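Local atomic coordinates of beta-lactamase Rm3 (Uncultured bacterium, PDB entry 5IQK), a protein that probably hydrolyses the amide bond of beta-lactam antibiotics as a zinc-dependent subclass B3 metallo-beta-lactamase, and so is linked to antibiotic resistance. Residues T9-Q14 against A53-A58; W162-C167 against L173-A178. All coordinates share one frame; numbering follows the deposited sequence.

Contact 1 of 2, residues T9-Q14 against A53-A58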
ATOM      1  N   THR A   9       2.754   8.938  15.144  1.00 18.92           N
ATOM      2  CA  THR A   9       1.805   9.635  14.281  1.00 20.89           C
ATOM      3  C   THR A   9       1.233   8.723  13.201  1.00 23.17           C
ATOM      4  O   THR A   9       0.022   8.667  13.003  1.00 21.84           O
ATOM      5  CB  THR A   9       2.453  10.862  13.611  1.00 22.21           C
ATOM      6  OG1 THR A   9       2.780  11.816  14.620  1.00 27.41           O
ATOM      7  CG2 THR A   9       1.487  11.515  12.630  1.00 25.80           C
ATOM      8  N   TRP A  10       2.108   8.011  12.506  1.00 17.04           N
ATOM      9  CA  TRP A  10       1.664   7.104  11.446  1.00 19.96           C
ATOM     10  C   TRP A  10       0.710   6.025  11.968  1.00 20.07           C
ATOM     11  O   TRP A  10      -0.223   5.626  11.263  1.00 17.07           O
ATOM     12  CB  TRP A  10       2.866   6.449  10.772  1.00 20.49           C
ATOM     13  CG  TRP A  10       3.644   7.392   9.857  1.00 18.81           C
ATOM     14  CD1 TRP A  10       3.359   8.699   9.582  1.00 20.69           C
ATOM     15  CD2 TRP A  10       4.827   7.073   9.116  1.00 16.96           C
ATOM     16  NE1 TRP A  10       4.303   9.218   8.705  1.00 22.77           N
ATOM     17  CE2 TRP A  10       5.205   8.231   8.402  1.00 20.11           C
ATOM     18  CE3 TRP A  10       5.609   5.925   9.000  1.00 19.00           C
ATOM     19  CZ2 TRP A  10       6.335   8.268   7.577  1.00 20.30           C
ATOM     20  CZ3 TRP A  10       6.729   5.961   8.177  1.00 17.74           C
ATOM     21  CH2 TRP A  10       7.072   7.120   7.474  1.00 19.79           C
ATOM     22  N   ASN A  11       0.960   5.535  13.180  1.00 16.51           N
ATOM     23  CA  ASN A  11       0.180   4.414  13.718  1.00 18.24           C
ATOM     24  C   ASN A  11      -1.045   4.819  14.537  1.00 20.53           C
ATOM     25  O   ASN A  11      -1.693   3.962  15.126  1.00 18.87           O
ATOM     26  CB  ASN A  11       1.074   3.518  14.584  1.00 18.22           C
ATOM     27  CG  ASN A  11       0.485   2.130  14.805  1.00 19.57           C
ATOM     28  OD1 ASN A  11       0.031   1.482  13.866  1.00 22.49           O
ATOM     29  ND2 ASN A  11       0.481   1.680  16.053  1.00 24.55           N
ATOM     30  N   ALA A  12      -1.361   6.108  14.572  1.00 18.72           N
ATOM     31  CA  ALA A  12      -2.491   6.597  15.373  1.00 19.53           C
ATOM     32  C   ALA A  12      -3.812   5.959  14.943  1.00 20.92           C
ATOM     33  O   ALA A  12      -4.021   5.664  13.766  1.00 16.82           O
ATOM     34  CB  ALA A  12      -2.586   8.107  15.282  1.00 21.48           C
ATOM     35  N   ASP A  13      -4.686   5.744  15.917  1.00 18.14           N
ATOM     36  CA  ASP A  13      -6.000   5.158  15.670  1.00 19.81           C
ATOM     37  C   ASP A  13      -6.763   5.845  14.556  1.00 20.64           C
ATOM     38  O   ASP A  13      -6.815   7.073  14.484  1.00 20.97           O
ATOM     39  CB  ASP A  13      -6.869   5.229  16.925  1.00 20.38           C
ATOM     40  CG  ASP A  13      -6.407   4.305  18.017  1.00 25.70           C
ATOM     41  OD1 ASP A  13      -5.484   3.496  17.788  1.00 23.90           O
ATOM     42  OD2 ASP A  13      -6.995   4.386  19.117  1.00 26.79           O
ATOM     43  N   GLN A  14      -7.394   5.035  13.724  1.00 19.92           N
ATOM     44  CA  GLN A  14      -8.404   5.511  12.797  1.00 18.50           C
ATOM     45  C   GLN A  14      -9.577   4.557  12.854  1.00 21.64           C
ATOM     46  O   GLN A  14      -9.405   3.356  12.680  1.00 22.15           O
ATOM     47  CB  GLN A  14      -7.853   5.596  11.367  1.00 19.41           C
ATOM     48  CG  GLN A  14      -8.939   5.899  10.352  1.00 23.14           C
ATOM     49  CD  GLN A  14      -9.599   7.234  10.613  1.00 26.44           C
ATOM     50  OE1 GLN A  14      -8.935   8.258  10.634  1.00 26.64           O
ATOM     51  NE2 GLN A  14     -10.913   7.227  10.834  1.00 24.95           N
ATOM     52  N   ALA A  53      -0.520  -4.263  13.501  1.00 20.19           N
ATOM     53  CA  ALA A  53      -1.283  -5.492  13.315  1.00 22.73           C
ATOM     54  C   ALA A  53      -2.470  -5.633  14.286  1.00 22.08           C
ATOM     55  O   ALA A  53      -3.574  -5.947  13.846  1.00 23.81           O
ATOM     56  CB  ALA A  53      -0.359  -6.710  13.418  1.00 24.74           C
ATOM     57  N   PRO A  54      -2.267  -5.372  15.597  1.00 22.86           N
ATOM     58  CA  PRO A  54      -3.451  -5.484  16.461  1.00 23.32           C
ATOM     59  C   PRO A  54      -4.537  -4.459  16.152  1.00 23.43           C
ATOM     60  O   PRO A  54      -5.717  -4.719  16.406  1.00 23.27           O
ATOM     61  CB  PRO A  54      -2.896  -5.260  17.875  1.00 25.44           C
ATOM     62  CG  PRO A  54      -1.429  -5.403  17.764  1.00 29.24           C
ATOM     63  CD  PRO A  54      -1.040  -5.109  16.368  1.00 24.61           C
ATOM     64  N   LYS A  55      -4.141  -3.299  15.650  1.00 24.60           N
ATOM     65  CA  LYS A  55      -5.092  -2.252  15.323  1.00 20.44           C
ATOM     66  C   LYS A  55      -5.884  -2.632  14.093  1.00 23.27           C
ATOM     67  O   LYS A  55      -7.097  -2.446  14.052  1.00 25.63           O
ATOM     68  CB  LYS A  55      -4.378  -0.924  15.117  1.00 21.36           C
ATOM     69  CG  LYS A  55      -3.762  -0.383  16.392  1.00 26.08           C
ATOM     70  CD  LYS A  55      -3.380   1.077  16.249  1.00 23.57           C
ATOM     71  CE  LYS A  55      -2.732   1.595  17.506  1.00 25.07           C
ATOM     72  NZ  LYS A  55      -2.648   3.097  17.498  1.00 21.97           N
ATOM     73  N   ILE A  56      -5.196  -3.171  13.089  1.00 19.53           N
ATOM     74  CA  ILE A  56      -5.874  -3.641  11.880  1.00 18.90           C
ATOM     75  C   ILE A  56      -6.881  -4.742  12.202  1.00 22.06           C
ATOM     76  O   ILE A  56      -8.020  -4.702  11.735  1.00 20.55           O
ATOM     77  CB  ILE A  56      -4.865  -4.157  10.844  1.00 18.31           C
ATOM     78  CG1 ILE A  56      -4.033  -2.979  10.317  1.00 15.80           C
ATOM     79  CG2 ILE A  56      -5.597  -4.857   9.705  1.00 18.56           C
ATOM     80  CD1 ILE A  56      -2.790  -3.377   9.464  1.00 14.54           C
ATOM     81  N   ILE A  57      -6.459  -5.708  13.012  1.00 22.31           N
ATOM     82  CA  ILE A  57      -7.326  -6.809  13.428  1.00 22.99           C
ATOM     83  C   ILE A  57      -8.545  -6.298  14.196  1.00 25.71           C
ATOM     84  O   ILE A  57      -9.664  -6.736  13.943  1.00 22.63           O
ATOM     85  CB  ILE A  57      -6.547  -7.831  14.281  1.00 22.45           C
ATOM     86  CG1 ILE A  57      -5.505  -8.541  13.404  1.00 26.20           C
ATOM     87  CG2 ILE A  57      -7.495  -8.837  14.935  1.00 28.86           C
ATOM     88  CD1 ILE A  57      -4.577  -9.466  14.152  1.00 25.87           C
ATOM     89  N   ALA A  58      -8.323  -5.354  15.110  1.00 23.96           N
ATOM     90  CA  ALA A  58      -9.417  -4.765  15.877  1.00 25.17           C
ATOM     91  C   ALA A  58     -10.383  -4.043  14.944  1.00 26.67           C
ATOM     92  O   ALA A  58     -11.606  -4.125  15.114  1.00 26.60           O
ATOM     93  CB  ALA A  58      -8.873  -3.805  16.931  1.00 23.58           C
TER
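K55 reaches from helix 53-62 to the chain that follows helix 5-10, and its ammonium group makes both of the hydrogen bonds that join segments 9-14 and 53-58. The nearest pair of CA atoms, those of D13 and K55, is 7.5 Å apart, so the side chain has to span the separation; it does so with an extended chain beyond CG.

The charged part is a salt bridge in which K55 NZ lies 2.9 Å from D13 OD1. The oxygen is approached on its anti side, with NZ 32° out of the carboxylate plane, and the two side chains cross at about a right angle. D13 is exposed, so solvent probably weakens the attraction.

The second bond goes to the backbone: K55 NZ donates to N11 O over 2.7 Å. The C=O...N angle is 146° and the donor is tilted from the carbonyl plane. N11 is the first residue to leave helical phi/psi after helix 5-10, and the lysine thus binds a carbonyl just where that helix ends.

Van der Waals contact completes the set. N11 ND2 comes to 3.5 Å from K55 CE, the amide lying against the lysine's methylene chain. CG of N11 is anti to the backbone N (chi1 -161°), which carries the amide toward the start of helix 53-62, where residues just before it hold the amide: OD1 is hydrogen-bonded to S52 OG, and ND2 weakly to E51 O.

A small polar tie at the periphery, this contact fastens the N-terminal segment, which follows the zinc-binding C4 and C7, to a helix of the alpha-beta/beta-alpha metallo-beta-lactamase fold.

Contact 2 of 2, residues W162-C167 against L173-A178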
ATOM      1  N   TRP A 162      -2.166  -2.263  -6.726  1.00 17.21           N
ATOM      2  CA  TRP A 162      -3.206  -3.268  -6.917  1.00 19.45           C
ATOM      3  C   TRP A 162      -4.498  -2.647  -7.425  1.00 19.56           C
ATOM      4  O   TRP A 162      -4.891  -1.573  -6.974  1.00 19.90           O
ATOM      5  CB  TRP A 162      -3.488  -3.999  -5.600  1.00 16.56           C
ATOM      6  CG  TRP A 162      -2.337  -4.824  -5.105  1.00 20.15           C
ATOM      7  CD1 TRP A 162      -1.337  -4.425  -4.259  1.00 17.62           C
ATOM      8  CD2 TRP A 162      -2.066  -6.191  -5.433  1.00 21.65           C
ATOM      9  NE1 TRP A 162      -0.462  -5.468  -4.043  1.00 18.23           N
ATOM     10  CE2 TRP A 162      -0.894  -6.562  -4.746  1.00 20.00           C
ATOM     11  CE3 TRP A 162      -2.707  -7.138  -6.231  1.00 19.40           C
ATOM     12  CZ2 TRP A 162      -0.351  -7.844  -4.840  1.00 22.67           C
ATOM     13  CZ3 TRP A 162      -2.168  -8.412  -6.321  1.00 21.54           C
ATOM     14  CH2 TRP A 162      -0.996  -8.749  -5.634  1.00 21.08           C
ATOM     15  N   THR A 163      -5.164  -3.327  -8.355  1.00 21.23           N
ATOM     16  CA  THR A 163      -6.469  -2.881  -8.828  1.00 20.60           C
ATOM     17  C   THR A 163      -7.491  -3.997  -8.752  1.00 21.17           C
ATOM     18  O   THR A 163      -7.167  -5.179  -8.865  1.00 20.88           O
ATOM     19  CB  THR A 163      -6.440  -2.385 -10.281  1.00 21.07           C
ATOM     20  OG1 THR A 163      -5.989  -3.447 -11.140  1.00 24.19           O
ATOM     21  CG2 THR A 163      -5.542  -1.165 -10.429  1.00 26.01           C
ATOM     22  N   TRP A 164      -8.740  -3.595  -8.577  1.00 23.97           N
ATOM     23  CA  TRP A 164      -9.863  -4.511  -8.563  1.00 19.46           C
ATOM     24  C   TRP A 164     -11.129  -3.700  -8.764  1.00 24.21           C
ATOM     25  O   TRP A 164     -11.087  -2.471  -8.752  1.00 23.79           O
ATOM     26  CB  TRP A 164      -9.911  -5.290  -7.245  1.00 19.38           C
ATOM     27  CG  TRP A 164     -10.195  -4.437  -6.037  1.00 21.58           C
ATOM     28  CD1 TRP A 164     -11.390  -4.295  -5.396  1.00 20.68           C
ATOM     29  CD2 TRP A 164      -9.264  -3.599  -5.334  1.00 22.41           C
ATOM     30  NE1 TRP A 164     -11.266  -3.438  -4.335  1.00 24.76           N
ATOM     31  CE2 TRP A 164      -9.970  -2.993  -4.273  1.00 20.89           C
ATOM     32  CE3 TRP A 164      -7.907  -3.310  -5.493  1.00 21.93           C
ATOM     33  CZ2 TRP A 164      -9.371  -2.117  -3.385  1.00 22.43           C
ATOM     34  CZ3 TRP A 164      -7.306  -2.433  -4.606  1.00 23.39           C
ATOM     35  CH2 TRP A 164      -8.032  -1.847  -3.568  1.00 18.49           C
ATOM     36  N   GLN A 165     -12.262  -4.383  -8.910  1.00 23.20           N
ATOM     37  CA  GLN A 165     -13.547  -3.698  -9.000  1.00 27.02           C
ATOM     38  C   GLN A 165     -14.396  -3.990  -7.776  1.00 22.49           C
ATOM     39  O   GLN A 165     -14.353  -5.088  -7.232  1.00 22.63           O
ATOM     40  CB  GLN A 165     -14.323  -4.119 -10.259  1.00 29.64           C
ATOM     41  CG  GLN A 165     -13.585  -3.921 -11.557  1.00 34.56           C
ATOM     42  CD  GLN A 165     -14.516  -3.884 -12.754  1.00 43.69           C
ATOM     43  OE1 GLN A 165     -15.640  -4.397 -12.706  1.00 47.22           O
ATOM     44  NE2 GLN A 165     -14.056  -3.267 -13.837  1.00 43.25           N
ATOM     45  N   SER A 166     -15.155  -2.990  -7.347  1.00 24.14           N
ATOM     46  CA  SER A 166     -16.128  -3.162  -6.279  1.00 29.02           C
ATOM     47  C   SER A 166     -17.454  -2.622  -6.772  1.00 31.94           C
ATOM     48  O   SER A 166     -17.495  -1.597  -7.452  1.00 30.83           O
ATOM     49  CB  SER A 166     -15.698  -2.447  -4.998  1.00 27.03           C
ATOM     50  OG  SER A 166     -14.754  -3.225  -4.289  1.00 28.64           O
ATOM     51  N   CYS A 167     -18.528  -3.330  -6.437  1.00 35.59           N
ATOM     52  CA  CYS A 167     -19.869  -2.990  -6.904  1.00 34.48           C
ATOM     53  C   CYS A 167     -20.821  -2.713  -5.752  1.00 34.89           C
ATOM     54  O   CYS A 167     -20.725  -3.343  -4.702  1.00 31.43           O
ATOM     55  CB  CYS A 167     -20.425  -4.112  -7.781  1.00 35.22           C
ATOM     56  SG  CYS A 167     -19.433  -4.492  -9.259  1.00 45.66           S
ATOM     57  N   LEU A 173     -17.203   0.156  -9.681  1.00 34.66           N
ATOM     58  CA  LEU A 173     -16.169   1.168  -9.766  1.00 32.60           C
ATOM     59  C   LEU A 173     -14.799   0.512  -9.783  1.00 28.92           C
ATOM     60  O   LEU A 173     -14.622  -0.582  -9.243  1.00 28.01           O
ATOM     61  CB  LEU A 173     -16.276   2.153  -8.604  1.00 34.54           C
ATOM     62  CG  LEU A 173     -17.503   3.061  -8.623  1.00 36.85           C
ATOM     63  CD1 LEU A 173     -17.450   4.020  -7.453  1.00 30.53           C
ATOM     64  CD2 LEU A 173     -17.598   3.808  -9.941  1.00 36.43           C
ATOM     65  N   ASN A 174     -13.842   1.176 -10.423  1.00 30.49           N
ATOM     66  CA  ASN A 174     -12.461   0.712 -10.434  1.00 26.62           C
ATOM     67  C   ASN A 174     -11.706   1.205  -9.206  1.00 26.24           C
ATOM     68  O   ASN A 174     -11.589   2.410  -8.981  1.00 26.56           O
ATOM     69  CB  ASN A 174     -11.753   1.157 -11.716  1.00 32.38           C
ATOM     70  CG  ASN A 174     -12.429   0.627 -12.959  1.00 33.23           C
ATOM     71  OD1 ASN A 174     -12.706  -0.565 -13.055  1.00 35.08           O
ATOM     72  ND2 ASN A 174     -12.717   1.511 -13.910  1.00 31.84           N
ATOM     73  N   MET A 175     -11.214   0.260  -8.412  1.00 23.05           N
ATOM     74  CA  MET A 175     -10.503   0.573  -7.184  1.00 21.12           C
ATOM     75  C   MET A 175      -9.013   0.468  -7.426  1.00 22.51           C
ATOM     76  O   MET A 175      -8.545  -0.395  -8.169  1.00 21.65           O
ATOM     77  CB  MET A 175     -10.903  -0.369  -6.056  1.00 20.71           C
ATOM     78  CG  MET A 175     -12.393  -0.679  -6.009  1.00 25.81           C
ATOM     79  SD  MET A 175     -13.425   0.766  -5.697  1.00 25.87           S
ATOM     80  CE  MET A 175     -13.135   0.983  -3.941  1.00 24.09           C
ATOM     81  N   VAL A 176      -8.267   1.360  -6.795  1.00 19.75           N
ATOM     82  CA  VAL A 176      -6.820   1.370  -6.935  1.00 19.50           C
ATOM     83  C   VAL A 176      -6.187   1.535  -5.565  1.00 20.06           C
ATOM     84  O   VAL A 176      -6.525   2.467  -4.836  1.00 20.35           O
ATOM     85  CB  VAL A 176      -6.340   2.510  -7.864  1.00 20.21           C
ATOM     86  CG1 VAL A 176      -4.800   2.522  -7.933  1.00 19.07           C
ATOM     87  CG2 VAL A 176      -6.932   2.355  -9.276  1.00 23.47           C
ATOM     88  N   TYR A 177      -5.271   0.630  -5.222  1.00 19.62           N
ATOM     89  CA  TYR A 177      -4.404   0.800  -4.070  1.00 18.11           C
ATOM     90  C   TYR A 177      -3.033   1.130  -4.632  1.00 17.03           C
ATOM     91  O   TYR A 177      -2.382   0.255  -5.201  1.00 16.31           O
ATOM     92  CB  TYR A 177      -4.353  -0.466  -3.202  1.00 18.29           C
ATOM     93  CG  TYR A 177      -3.634  -0.287  -1.875  1.00 17.31           C
ATOM     94  CD1 TYR A 177      -4.345  -0.014  -0.711  1.00 19.57           C
ATOM     95  CD2 TYR A 177      -2.245  -0.375  -1.786  1.00 20.71           C
ATOM     96  CE1 TYR A 177      -3.702   0.150   0.504  1.00 17.42           C
ATOM     97  CE2 TYR A 177      -1.588  -0.199  -0.573  1.00 19.50           C
ATOM     98  CZ  TYR A 177      -2.323   0.056   0.565  1.00 19.86           C
ATOM     99  OH  TYR A 177      -1.680   0.220   1.767  1.00 21.66           O
ATOM    100  N   ALA A 178      -2.624   2.391  -4.518  1.00 16.41           N
ATOM    101  CA  ALA A 178      -1.371   2.835  -5.128  1.00 19.16           C
ATOM    102  C   ALA A 178      -0.243   2.797  -4.125  1.00 17.73           C
ATOM    103  O   ALA A 178      -0.349   3.326  -3.017  1.00 17.51           O
ATOM    104  CB  ALA A 178      -1.515   4.232  -5.701  1.00 19.43           C
TER
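W164 and M175 pack against each other within an antiparallel beta hairpin, strands 160-168 and 171-178, in a sheet of the metallo-beta-lactamase fold. The register is set by three hydrogen-bonded pairs, W162-Y177, W164-M175 and S166-L173, alternating with the non-hydrogen-bonded pairs T163-V176 and Q165-N174. The bond from M175 N to W164 O is 2.8 Å long, whereas the return bond from W164 N to M175 O stretches to 3.2 Å.

The face bearing W162, W164, S166, L173, M175 and Y177 is the tightly packed one. With chi1 at 66°, W164 CG sits between its own backbone N and carbonyl carbon, and the indole swings across to the neighbouring strand. M175 CB lies over one indole face, 3.6 Å from the centroid of the five-membered ring in a CH-pi contact, while Y177 CB meets the six-membered ring in plane at its edge, 3.8 Å from W164 CZ3. F20 of strand 17-20 touches S166, L173 and M175, and T23 OG1 accepts the indole N-H.

On the face of T163, V176, Q165 and N174 the two strands touch less. T163 and V176 stand side by side, their CG2 atoms 4.0 Å apart, and V176 is still buried. The solvent side lies at Q165 and N174: the amide planes are turned 51° apart, and Q165 NE2 reaches N174 OD1 at 3.1 Å in a weak hydrogen bond bent to 122° at the hydrogen.

How the contacts relate
Contact 1 is peripheral and partly buried, whereas contact 2 is largely buried; their centres lie 23 Å apart, and their nearest atoms, about 9 Å apart, do not touch. They share no secondary-structure element: one ties the chain just after helix 5-10 to helix 53-62, the other pairs two neighbouring strands. The buried areas, 153 against 505 Å², reflect the difference. Contact 1 depends on one long lysine with charged and carbonyl acceptors, joining segments with 38 residues between them; contact 2 rests on repeated backbone bonds and aromatic packing within a local hairpin. Each approaches zinc without binding it, N11 at about 9 Å and Y177 at about 8 Å by side chain.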